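Local coordinates for protein Baccell_00875 (Bacteroides cellulosilyticus DSM 14838, PDB 5NO8) that probably acts as a polysaccharide lyase that removes rhamnose caps linked to glucuronic acid in complex arabinogalactan proteins, at residues F600-W614 with F672-Y686. Residues are numbered along the deposited sequence; the frame is centred on the assembly and turned at random.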
loop_
_atom_site.group_PDB
_atom_site.type_symbol
_atom_site.label_atom_id
_atom_site.label_comp_id
_atom_site.label_asym_id
_atom_site.label_seq_id
_atom_site.Cartn_x
_atom_site.Cartn_y
_atom_site.Cartn_z
ATOM N N PHE A 600 -7.578 1.504 -12.653
ATOM C CA PHE A 600 -8.266 2.781 -12.377
ATOM C C PHE A 600 -7.595 4.040 -12.914
ATOM O O PHE A 600 -8.261 5.055 -13.108
ATOM C CB PHE A 600 -8.501 2.890 -10.874
ATOM C CG PHE A 600 -9.434 1.843 -10.351
ATOM C CD1 PHE A 600 -8.966 0.599 -9.962
ATOM C CD2 PHE A 600 -10.805 2.079 -10.301
ATOM C CE1 PHE A 600 -9.835 -0.375 -9.505
ATOM C CE2 PHE A 600 -11.671 1.109 -9.843
ATOM C CZ PHE A 600 -11.191 -0.128 -9.462
ATOM N N GLY A 601 -6.296 3.988 -13.195
ATOM C CA GLY A 601 -5.540 5.189 -13.528
ATOM C C GLY A 601 -5.482 5.485 -15.002
ATOM O O GLY A 601 -5.683 4.585 -15.842
ATOM N N LYS A 602 -5.176 6.735 -15.322
ATOM C CA LYS A 602 -4.888 7.139 -16.686
ATOM C C LYS A 602 -3.650 6.446 -17.273
ATOM O O LYS A 602 -3.638 6.098 -18.456
ATOM C CB LYS A 602 -4.643 8.646 -16.775
ATOM C CG LYS A 602 -4.634 9.134 -18.222
ATOM C CD LYS A 602 -4.599 10.645 -18.290
ATOM C CE LYS A 602 -4.833 11.164 -19.695
ATOM N NZ LYS A 602 -4.461 12.606 -19.762
ATOM N N ARG A 603 -2.605 6.289 -16.462
ATOM C CA ARG A 603 -1.322 5.748 -16.956
ATOM C C ARG A 603 -1.297 4.221 -17.043
ATOM O O ARG A 603 -0.328 3.652 -17.591
ATOM C CB ARG A 603 -0.185 6.221 -16.066
ATOM C CG ARG A 603 0.016 7.728 -16.052
ATOM C CD ARG A 603 0.485 8.309 -17.368
ATOM N NE ARG A 603 0.633 9.761 -17.205
ATOM C CZ ARG A 603 1.637 10.374 -16.561
ATOM N NH1 ARG A 603 2.660 9.682 -16.032
ATOM N NH2 ARG A 603 1.630 11.701 -16.466
ATOM N N GLU A 604 -2.310 3.574 -16.447
ATOM C CA GLU A 604 -2.541 2.124 -16.541
ATOM C C GLU A 604 -1.321 1.294 -16.107
ATOM O O GLU A 604 -1.027 0.249 -16.677
ATOM C CB GLU A 604 -3.007 1.758 -17.960
ATOM C CG GLU A 604 -4.288 2.498 -18.354
ATOM C CD GLU A 604 -4.827 2.098 -19.722
ATOM O OE1 GLU A 604 -4.152 1.333 -20.444
ATOM O OE2 GLU A 604 -5.940 2.556 -20.072
ATOM N N LEU A 605 -0.605 1.777 -15.098
ATOM C CA LEU A 605 0.609 1.094 -14.620
ATOM C C LEU A 605 0.312 0.151 -13.465
ATOM O O LEU A 605 -0.074 0.602 -12.377
ATOM C CB LEU A 605 1.644 2.111 -14.141
ATOM C CG LEU A 605 2.803 2.522 -15.026
ATOM C CD1 LEU A 605 3.732 3.435 -14.229
ATOM C CD2 LEU A 605 3.578 1.306 -15.501
ATOM N N PHE A 606 0.522 -1.149 -13.668
ATOM C CA PHE A 606 0.664 -2.063 -12.553
ATOM C C PHE A 606 1.876 -1.616 -11.740
ATOM O O PHE A 606 2.764 -0.946 -12.255
ATOM C CB PHE A 606 0.904 -3.503 -13.016
ATOM C CG PHE A 606 -0.330 -4.212 -13.479
ATOM C CD1 PHE A 606 -1.252 -4.663 -12.564
ATOM C CD2 PHE A 606 -0.562 -4.427 -14.842
ATOM C CE1 PHE A 606 -2.403 -5.329 -12.975
ATOM C CE2 PHE A 606 -1.697 -5.101 -15.263
ATOM C CZ PHE A 606 -2.626 -5.546 -14.326
ATOM N N GLY A 607 1.894 -1.997 -10.484
ATOM C CA GLY A 607 3.007 -1.732 -9.590
ATOM C C GLY A 607 2.573 -1.080 -8.296
ATOM O O GLY A 607 1.427 -0.605 -8.168
ATOM N N ASP A 608 3.497 -1.023 -7.344
ATOM C CA ASP A 608 3.190 -0.600 -5.965
ATOM C C ASP A 608 2.552 0.779 -5.931
ATOM O O ASP A 608 3.115 1.721 -6.470
ATOM C CB ASP A 608 4.439 -0.523 -5.097
ATOM C CG ASP A 608 5.135 -1.870 -4.905
ATOM O OD1 ASP A 608 4.612 -2.894 -5.361
ATOM O OD2 ASP A 608 6.215 -1.862 -4.300
ATOM N N THR A 609 1.380 0.869 -5.308
ATOM C CA THR A 609 0.650 2.112 -5.139
ATOM C C THR A 609 0.717 2.363 -3.642
ATOM O O THR A 609 0.179 1.578 -2.836
ATOM C CB THR A 609 -0.831 1.937 -5.549
ATOM O OG1 THR A 609 -1.353 0.794 -4.846
ATOM C CG2 THR A 609 -0.940 1.688 -6.980
ATOM N N PHE A 610 1.436 3.409 -3.248
ATOM C CA PHE A 610 1.620 3.734 -1.855
ATOM C C PHE A 610 1.457 5.240 -1.664
ATOM O O PHE A 610 2.374 5.979 -1.999
ATOM C CB PHE A 610 3.019 3.367 -1.407
ATOM C CG PHE A 610 3.237 1.924 -1.087
ATOM C CD1 PHE A 610 2.605 1.321 -0.005
ATOM C CD2 PHE A 610 4.223 1.201 -1.759
ATOM C CE1 PHE A 610 2.900 0.018 0.362
ATOM C CE2 PHE A 610 4.494 -0.110 -1.421
ATOM C CZ PHE A 610 3.841 -0.707 -0.362
ATOM N N PRO A 611 0.332 5.724 -1.143
ATOM C CA PRO A 611 -0.812 4.949 -0.722
ATOM C C PRO A 611 -1.783 4.729 -1.841
ATOM O O PRO A 611 -1.781 5.454 -2.855
ATOM C CB PRO A 611 -1.417 5.821 0.381
ATOM C CG PRO A 611 -1.112 7.208 -0.046
ATOM C CD PRO A 611 0.152 7.160 -0.857
ATOM N N HIS A 612 -2.535 3.637 -1.704
ATOM C CA HIS A 612 -3.768 3.490 -2.387
ATOM C C HIS A 612 -4.846 3.614 -1.327
ATOM O O HIS A 612 -4.737 3.069 -0.259
ATOM C CB HIS A 612 -3.878 2.147 -3.066
ATOM C CG HIS A 612 -5.148 1.990 -3.816
ATOM N ND1 HIS A 612 -6.234 1.329 -3.294
ATOM C CD2 HIS A 612 -5.547 2.499 -5.005
ATOM C CE1 HIS A 612 -7.226 1.382 -4.166
ATOM N NE2 HIS A 612 -6.828 2.080 -5.212
ATOM N N TYR A 613 -5.930 4.271 -1.682
ATOM C CA TYR A 613 -6.976 4.629 -0.711
ATOM C C TYR A 613 -7.615 3.460 0.044
ATOM O O TYR A 613 -8.068 3.645 1.171
ATOM C CB TYR A 613 -8.049 5.465 -1.384
ATOM C CG TYR A 613 -8.953 4.681 -2.276
ATOM C CD1 TYR A 613 -10.104 4.106 -1.764
ATOM C CD2 TYR A 613 -8.694 4.537 -3.619
ATOM C CE1 TYR A 613 -10.972 3.417 -2.558
ATOM C CE2 TYR A 613 -9.564 3.824 -4.431
ATOM C CZ TYR A 613 -10.689 3.246 -3.874
ATOM O OH TYR A 613 -11.606 2.547 -4.628
ATOM N N TRP A 614 -7.667 2.243 -0.533
ATOM C CA TRP A 614 -8.210 1.135 0.277
ATOM C C TRP A 614 -7.336 0.757 1.474
ATOM O O TRP A 614 -7.801 0.080 2.394
ATOM C CB TRP A 614 -8.563 -0.097 -0.532
ATOM C CG TRP A 614 -9.770 -0.031 -1.401
ATOM C CD1 TRP A 614 -9.840 -0.512 -2.648
ATOM C CD2 TRP A 614 -11.096 0.476 -1.100
ATOM N NE1 TRP A 614 -11.087 -0.335 -3.169
ATOM C CE2 TRP A 614 -11.878 0.269 -2.237
ATOM C CE3 TRP A 614 -11.674 1.123 0.001
ATOM C CZ2 TRP A 614 -13.225 0.675 -2.316
ATOM C CZ3 TRP A 614 -12.996 1.526 -0.080
ATOM C CH2 TRP A 614 -13.753 1.289 -1.209
ATOM N N PHE A 672 5.000 9.019 -9.300
ATOM C CA PHE A 672 4.048 10.060 -9.677
ATOM C C PHE A 672 2.647 9.727 -9.168
ATOM O O PHE A 672 2.307 8.568 -8.926
ATOM C CB PHE A 672 4.033 10.276 -11.209
ATOM C CG PHE A 672 3.516 9.100 -11.980
ATOM C CD1 PHE A 672 2.168 8.879 -12.120
ATOM C CD2 PHE A 672 4.387 8.224 -12.592
ATOM C CE1 PHE A 672 1.679 7.780 -12.800
ATOM C CE2 PHE A 672 3.910 7.136 -13.292
ATOM C CZ PHE A 672 2.557 6.902 -13.402
ATOM N N TYR A 673 1.848 10.782 -9.026
ATOM C CA TYR A 673 0.408 10.665 -8.772
ATOM C C TYR A 673 -0.274 10.500 -10.102
ATOM O O TYR A 673 -0.089 11.325 -11.016
ATOM C CB TYR A 673 -0.127 11.937 -8.051
ATOM C CG TYR A 673 0.337 12.033 -6.642
ATOM C CD1 TYR A 673 -0.273 11.300 -5.650
ATOM C CD2 TYR A 673 1.412 12.847 -6.288
ATOM C CE1 TYR A 673 0.174 11.347 -4.334
ATOM C CE2 TYR A 673 1.865 12.889 -4.972
ATOM C CZ TYR A 673 1.221 12.150 -4.000
ATOM O OH TYR A 673 1.646 12.177 -2.694
ATOM N N ASP A 674 -1.055 9.437 -10.240
ATOM C CA ASP A 674 -1.817 9.257 -11.465
ATOM C C ASP A 674 -2.755 10.449 -11.696
ATOM O O ASP A 674 -3.372 10.933 -10.743
ATOM C CB ASP A 674 -2.612 7.971 -11.439
ATOM C CG ASP A 674 -3.175 7.641 -12.801
ATOM O OD1 ASP A 674 -4.238 8.216 -13.133
ATOM O OD2 ASP A 674 -2.492 6.874 -13.537
ATOM N N PRO A 675 -2.820 10.957 -12.936
ATOM C CA PRO A 675 -3.585 12.170 -13.184
ATOM C C PRO A 675 -5.112 12.045 -13.199
ATOM O O PRO A 675 -5.757 13.053 -13.425
ATOM C CB PRO A 675 -3.079 12.633 -14.541
ATOM C CG PRO A 675 -2.504 11.446 -15.186
ATOM C CD PRO A 675 -1.975 10.595 -14.088
ATOM N N TYR A 676 -5.676 10.852 -13.001
ATOM C CA TYR A 676 -7.123 10.726 -12.828
ATOM C C TYR A 676 -7.490 10.853 -11.366
ATOM O O TYR A 676 -6.871 10.214 -10.519
ATOM C CB TYR A 676 -7.691 9.372 -13.313
ATOM C CG TYR A 676 -7.917 9.214 -14.812
ATOM C CD1 TYR A 676 -7.794 10.282 -15.706
ATOM C CD2 TYR A 676 -8.289 7.970 -15.332
ATOM C CE1 TYR A 676 -8.029 10.117 -17.077
ATOM C CE2 TYR A 676 -8.513 7.799 -16.702
ATOM C CZ TYR A 676 -8.367 8.869 -17.559
ATOM O OH TYR A 676 -8.568 8.724 -18.917
ATOM N N ALA A 677 -8.535 11.629 -11.088
ATOM C CA ALA A 677 -9.320 11.434 -9.866
ATOM C C ALA A 677 -10.414 10.436 -10.235
ATOM O O ALA A 677 -11.236 10.687 -11.134
ATOM C CB ALA A 677 -9.927 12.729 -9.390
ATOM N N ASN A 678 -10.384 9.290 -9.585
ATOM C CA ASN A 678 -11.306 8.232 -9.864
ATOM C C ASN A 678 -12.047 7.883 -8.584
ATOM O O ASN A 678 -13.102 8.470 -8.312
ATOM C CB ASN A 678 -10.533 7.069 -10.549
ATOM C CG ASN A 678 -11.444 5.972 -11.022
ATOM O OD1 ASN A 678 -12.483 5.760 -10.421
ATOM N ND2 ASN A 678 -11.063 5.254 -12.112
ATOM N N ASP A 679 -11.504 6.986 -7.771
ATOM C CA ASP A 679 -12.204 6.395 -6.644
ATOM C C ASP A 679 -11.634 6.717 -5.241
ATOM O O ASP A 679 -12.141 6.242 -4.232
ATOM C CB ASP A 679 -12.329 4.847 -6.854
ATOM C CG ASP A 679 -11.027 4.154 -7.302
ATOM O OD1 ASP A 679 -10.075 4.788 -7.850
ATOM O OD2 ASP A 679 -10.961 2.909 -7.080
ATOM N N GLN A 680 -10.584 7.530 -5.193
ATOM C CA GLN A 680 -9.826 7.806 -3.972
ATOM C C GLN A 680 -10.581 8.556 -2.888
ATOM O O GLN A 680 -10.094 8.607 -1.767
ATOM C CB GLN A 680 -8.512 8.579 -4.263
ATOM C CG GLN A 680 -8.701 10.040 -4.685
ATOM C CD GLN A 680 -9.521 10.198 -5.939
ATOM O OE1 GLN A 680 -10.530 10.985 -6.007
ATOM N NE2 GLN A 680 -9.116 9.479 -6.954
ATOM N N ASP A 681 -11.752 9.099 -3.186
ATOM C CA ASP A 681 -12.465 9.881 -2.167
ATOM C C ASP A 681 -12.949 9.028 -1.002
ATOM O O ASP A 681 -13.180 9.543 0.087
ATOM C CB ASP A 681 -13.540 10.728 -2.816
ATOM C CG ASP A 681 -12.931 11.771 -3.722
ATOM O OD1 ASP A 681 -12.019 12.498 -3.254
ATOM O OD2 ASP A 681 -13.285 11.848 -4.907
ATOM N N TRP A 682 -13.020 7.703 -1.183
ATOM C CA TRP A 682 -13.150 6.809 -0.034
ATOM C C TRP A 682 -12.117 7.027 1.085
ATOM O O TRP A 682 -12.394 6.771 2.249
ATOM C CB TRP A 682 -13.112 5.316 -0.463
ATOM C CG TRP A 682 -14.309 4.885 -1.217
ATOM C CD1 TRP A 682 -14.388 4.635 -2.542
ATOM C CD2 TRP A 682 -15.622 4.655 -0.683
ATOM N NE1 TRP A 682 -15.667 4.253 -2.885
ATOM C CE2 TRP A 682 -16.448 4.273 -1.764
ATOM C CE3 TRP A 682 -16.182 4.773 0.589
ATOM C CZ2 TRP A 682 -17.821 3.991 -1.603
ATOM C CZ3 TRP A 682 -17.559 4.497 0.751
ATOM C CH2 TRP A 682 -18.344 4.086 -0.351
ATOM N N ALA A 683 -10.903 7.474 0.748
ATOM C CA ALA A 683 -9.944 7.732 1.808
ATOM C C ALA A 683 -10.463 8.791 2.775
ATOM O O ALA A 683 -10.220 8.686 3.970
ATOM C CB ALA A 683 -8.584 8.108 1.244
ATOM N N LEU A 684 -11.179 9.786 2.269
ATOM C CA LEU A 684 -11.729 10.835 3.135
ATOM C C LEU A 684 -13.000 10.359 3.843
ATOM O O LEU A 684 -13.266 10.743 4.971
ATOM C CB LEU A 684 -11.960 12.115 2.354
ATOM C CG LEU A 684 -10.702 12.816 1.844
ATOM C CD1 LEU A 684 -11.106 14.067 1.070
ATOM C CD2 LEU A 684 -9.728 13.123 2.970
ATOM N N VAL A 685 -13.757 9.478 3.198
ATOM C CA VAL A 685 -14.854 8.802 3.896
ATOM C C VAL A 685 -14.352 8.117 5.157
ATOM O O VAL A 685 -14.943 8.241 6.234
ATOM C CB VAL A 685 -15.575 7.785 2.972
ATOM C CG1 VAL A 685 -16.582 6.932 3.757
ATOM C CG2 VAL A 685 -16.239 8.476 1.795
ATOM N N TYR A 686 -13.234 7.397 5.050
ATOM C CA TYR A 686 -12.689 6.715 6.189
ATOM C C TYR A 686 -11.930 7.629 7.150
ATOM O O TYR A 686 -11.903 7.373 8.368
ATOM C CB TYR A 686 -11.884 5.497 5.733
ATOM C CG TYR A 686 -12.821 4.385 5.316
ATOM C CD1 TYR A 686 -13.616 3.746 6.259
ATOM C CD2 TYR A 686 -12.993 4.062 3.995
ATOM C CE1 TYR A 686 -14.497 2.737 5.891
ATOM C CE2 TYR A 686 -13.873 3.055 3.609
ATOM C CZ TYR A 686 -14.608 2.393 4.567
ATOM O OH TYR A 686 -15.462 1.400 4.182
HETATM O O HOH W 1 -1.035 4.492 -13.260
HETATM O O HOH W 2 -7.486 3.603 -7.571
HETATM O O HOH W 3 -9.442 0.887 -6.557
#
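With CG lodged between the backbone N and the carbonyl carbon in both residues (chi1 74° in Y613, 47° in D679), the Y613 and D679 side chains cross at about a right angle, and Y613 OH donates to D679 OD2 over 2.6 Å from above the carboxylate plane. The same oxygen lies over one face of the F600 ring, 3.3 Å from F600 CD2, and takes a bond from a water that is weakly held by H612 NE2. Beyond the hydroxyl, the Y613 ring packs its CD1 against W682 CB at 3.5 Å, while W614 brings CH2 over a face of the W682 indole, the planes inclined at 33°. Replacing Y613 by an alanine is likely to leave D679 OD2 without its phenol donor and open a gap against W682 CB. These aromatics tie the loop between helices 596-600 and 615-629 to the start of the C-terminal helix 682-692; its preceding strand, 672-677, belongs to a four-stranded antiparallel sheet. There chi1 of D674, near 180°, turns CG away from the backbone N and carries both oxygens to the opposing amides: OD1 receives K602 N at 2.8 Å, and OD2 takes R603 N on its syn lone pair at 3.0 Å. OD1 also accepts from Y676 N, closing an Asx turn. K602 CB sits over the centre of the Y676 ring in a CH-pi contact, its extended chain leading NZ to salt bridges with E372 and D370. R603 holds NH1 over the centre of the F672 ring in a cation-pi pair, the guanidinium tilted against it and NH2 salt-bridged to E372. N678 ND2 donates in the carbonyl plane to F600 O at 3.0 Å, while its OD1 accepts from R395.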